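Local coordinates for protein inorganic pyrophosphatase (PDB 2PRD) that probably catalyses the magnesium-dependent hydrolysis of inorganic pyrophosphate to two phosphate ions, working as a homohexamer, at residues 87-92 with 159-164. Sequence-based numbering, arbitrary orientation.
Sequences VRVVGL and KAALEE
Ala161 sits between Val89 and Leu92 and is the tight point of this contact. Its CB lies 3.4 Å from Val89 CG1, closer than carbons usually pack. The same CB is 3.5 Å from the carbonyl Gly91 O. On the other flank, Leu92 lays its branch point over the helix backbone, with CG 3.7 Å from Ala161 CA. Both Leu92 methyls also reach Ala161 CA. Leu92 CD1 lies 4.0 Å from Ala160 O. Val89 CG1 is anti to its backbone N (chi1 -171°), which turns this methyl onto Ala161 CB. The approach is close, consistent with the small size of Ala161: Gly91 CA and Ala161 CA are 5.3 Å apart. Strand 84-97 belongs to the OB-like beta barrel of family I pyrophosphatases, and the C-terminal helix 158-173 packs across its outside. The two local axes cross at 99°, nearly perpendicular. Val90 and Gly91 form a classic beta bulge opposite Ile106 of strand 101-109. With these two residues between them, Val89 and Leu92 still both point their CB toward the helix. Val105 of strand 101-109 touches both Val89 and Leu92. No hydrogen bond links the two segments. The contact is looser at its margins, where the helix residues are partly exposed. Leu162 and Val89 run past one another with opposite headings, Leu162 CD2 lying 3.9 Å from Val89 CB. Leu162 also touches Glu14. Beyond Leu92, Glu164 offers its aliphatic CB, 4.2 Å from Leu92 CD1. The Glu164 side chain is about 7 Å from that of Asp102, a predicted magnesium ligand.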
ATOM      1  N   VAL A  87       6.199 -15.040  19.981  1.00  9.82           N
ATOM      2  CA  VAL A  87       4.918 -14.479  20.405  1.00  3.38           C
ATOM      3  C   VAL A  87       4.737 -14.684  21.887  1.00 10.04           C
ATOM      4  O   VAL A  87       4.915 -15.787  22.377  1.00 13.02           O
ATOM      5  CB  VAL A  87       3.837 -15.245  19.603  1.00  9.61           C
ATOM      6  CG1 VAL A  87       2.454 -14.955  20.173  1.00 14.30           C
ATOM      7  CG2 VAL A  87       3.837 -14.735  18.155  1.00  9.57           C
ATOM      8  N   ARG A  88       4.337 -13.611  22.555  1.00 10.16           N
ATOM      9  CA  ARG A  88       3.979 -13.659  23.965  1.00  5.65           C
ATOM     10  C   ARG A  88       2.494 -13.955  24.117  1.00  2.98           C
ATOM     11  O   ARG A  88       1.595 -13.196  23.733  1.00 14.06           O
ATOM     12  CB  ARG A  88       4.410 -12.371  24.657  1.00 15.58           C
ATOM     13  CG  ARG A  88       3.923 -12.241  26.084  1.00 14.17           C
ATOM     14  CD  ARG A  88       4.708 -11.205  26.889  1.00 14.28           C
ATOM     15  NE  ARG A  88       3.940  -9.962  26.741  1.00 11.88           N
ATOM     16  CZ  ARG A  88       4.566  -9.098  25.918  1.00 17.50           C
ATOM     17  NH1 ARG A  88       5.723  -9.521  25.457  1.00 16.15           N
ATOM     18  NH2 ARG A  88       4.016  -7.955  25.680  1.00 15.89           N
ATOM     19  N   VAL A  89       2.202 -15.097  24.791  1.00 12.09           N
ATOM     20  CA  VAL A  89       0.835 -15.565  25.074  1.00  9.35           C
ATOM     21  C   VAL A  89       0.115 -14.786  26.156  1.00  9.10           C
ATOM     22  O   VAL A  89       0.520 -14.831  27.331  1.00 20.19           O
ATOM     23  CB  VAL A  89       0.814 -17.060  25.484  1.00  7.13           C
ATOM     24  CG1 VAL A  89      -0.612 -17.580  25.569  1.00  8.04           C
ATOM     25  CG2 VAL A  89       1.600 -17.854  24.447  1.00  5.28           C
ATOM     26  N   VAL A  90      -1.007 -14.184  25.798  1.00 11.22           N
ATOM     27  CA  VAL A  90      -1.733 -13.418  26.847  1.00  8.55           C
ATOM     28  C   VAL A  90      -3.155 -13.861  27.041  1.00 10.61           C
ATOM     29  O   VAL A  90      -3.801 -13.342  27.979  1.00 16.41           O
ATOM     30  CB  VAL A  90      -1.628 -11.913  26.483  1.00  7.99           C
ATOM     31  CG1 VAL A  90      -0.167 -11.539  26.242  1.00  7.55           C
ATOM     32  CG2 VAL A  90      -2.438 -11.584  25.245  1.00 12.33           C
ATOM     33  N   GLY A  91      -3.708 -14.793  26.269  1.00 10.34           N
ATOM     34  CA  GLY A  91      -5.094 -15.204  26.383  1.00  7.93           C
ATOM     35  C   GLY A  91      -5.595 -16.268  25.439  1.00  8.07           C
ATOM     36  O   GLY A  91      -4.840 -16.785  24.630  1.00 10.12           O
ATOM     37  N   LEU A  92      -6.875 -16.663  25.512  1.00  9.95           N
ATOM     38  CA  LEU A  92      -7.475 -17.672  24.652  1.00 11.77           C
ATOM     39  C   LEU A  92      -8.831 -17.147  24.148  1.00 13.95           C
ATOM     40  O   LEU A  92      -9.535 -16.454  24.870  1.00 16.38           O
ATOM     41  CB  LEU A  92      -7.906 -18.966  25.386  1.00  8.81           C
ATOM     42  CG  LEU A  92      -6.874 -20.012  25.688  1.00 16.77           C
ATOM     43  CD1 LEU A  92      -7.485 -21.268  26.337  1.00  9.94           C
ATOM     44  CD2 LEU A  92      -6.074 -20.422  24.439  1.00  8.99           C
ATOM     45  N   LYS A 159      -3.457 -17.289  32.209  1.00 18.21           N
ATOM     46  CA  LYS A 159      -3.173 -18.565  32.936  1.00 19.05           C
ATOM     47  C   LYS A 159      -3.781 -19.746  32.230  1.00 18.54           C
ATOM     48  O   LYS A 159      -3.127 -20.795  32.211  1.00 19.06           O
ATOM     49  CB  LYS A 159      -3.499 -18.430  34.418  1.00 23.53           C
ATOM     50  CG  LYS A 159      -2.725 -17.203  34.958  1.00 43.17           C
ATOM     51  CD  LYS A 159      -2.756 -17.092  36.468  1.00 50.56           C
ATOM     52  CE  LYS A 159      -1.674 -16.124  36.964  1.00 52.61           C
ATOM     53  NZ  LYS A 159      -2.084 -14.706  36.749  1.00 61.95           N
ATOM     54  N   ALA A 160      -4.983 -19.577  31.697  1.00 15.81           N
ATOM     55  CA  ALA A 160      -5.674 -20.627  30.958  1.00 13.16           C
ATOM     56  C   ALA A 160      -4.975 -20.956  29.675  1.00 12.68           C
ATOM     57  O   ALA A 160      -4.849 -22.115  29.261  1.00 13.41           O
ATOM     58  CB  ALA A 160      -7.156 -20.229  30.726  1.00 14.83           C
ATOM     59  N   ALA A 161      -4.473 -19.939  28.968  1.00 16.92           N
ATOM     60  CA  ALA A 161      -3.790 -20.124  27.705  1.00  5.78           C
ATOM     61  C   ALA A 161      -2.531 -20.959  27.876  1.00  9.12           C
ATOM     62  O   ALA A 161      -2.253 -21.798  27.011  1.00 17.14           O
ATOM     63  CB  ALA A 161      -3.413 -18.772  27.066  1.00  1.16           C
ATOM     64  N   LEU A 162      -1.765 -20.632  28.915  1.00  9.13           N
ATOM     65  CA  LEU A 162      -0.501 -21.333  29.154  1.00 10.21           C
ATOM     66  C   LEU A 162      -0.728 -22.820  29.388  1.00 12.51           C
ATOM     67  O   LEU A 162       0.041 -23.666  28.933  1.00 20.50           O
ATOM     68  CB  LEU A 162       0.342 -20.680  30.236  1.00 15.38           C
ATOM     69  CG  LEU A 162       0.756 -19.223  30.034  1.00 16.36           C
ATOM     70  CD1 LEU A 162       1.414 -18.703  31.296  1.00 12.47           C
ATOM     71  CD2 LEU A 162       1.632 -18.981  28.828  1.00 17.92           C
ATOM     72  N   GLU A 163      -1.800 -23.116  30.072  1.00 19.55           N
ATOM     73  CA  GLU A 163      -2.205 -24.492  30.362  1.00 15.07           C
ATOM     74  C   GLU A 163      -2.523 -25.202  29.065  1.00 12.33           C
ATOM     75  O   GLU A 163      -2.203 -26.387  28.949  1.00 14.51           O
ATOM     76  CB  GLU A 163      -3.396 -24.526  31.309  1.00 16.15           C
ATOM     77  CG  GLU A 163      -3.062 -24.341  32.780  1.00 29.64           C
ATOM     78  CD  GLU A 163      -1.871 -25.203  33.190  1.00 41.20           C
ATOM     79  OE1 GLU A 163      -1.808 -26.401  32.809  1.00 42.42           O
ATOM     80  OE2 GLU A 163      -0.977 -24.671  33.895  1.00 45.65           O
ATOM     81  N   GLU A 164      -3.126 -24.528  28.118  1.00 11.35           N
ATOM     82  CA  GLU A 164      -3.486 -25.172  26.828  1.00 11.43           C
ATOM     83  C   GLU A 164      -2.231 -25.308  25.997  1.00 15.58           C
ATOM     84  O   GLU A 164      -1.996 -26.303  25.293  1.00 17.93           O
ATOM     85  CB  GLU A 164      -4.549 -24.333  26.148  1.00 21.36           C
ATOM     86  CG  GLU A 164      -4.803 -24.682  24.691  1.00 25.74           C
ATOM     87  CD  GLU A 164      -5.805 -25.811  24.568  1.00 31.25           C
ATOM     88  OE1 GLU A 164      -6.344 -26.211  25.623  1.00 37.19           O
ATOM     89  OE2 GLU A 164      -6.064 -26.269  23.438  1.00 36.33           O
TER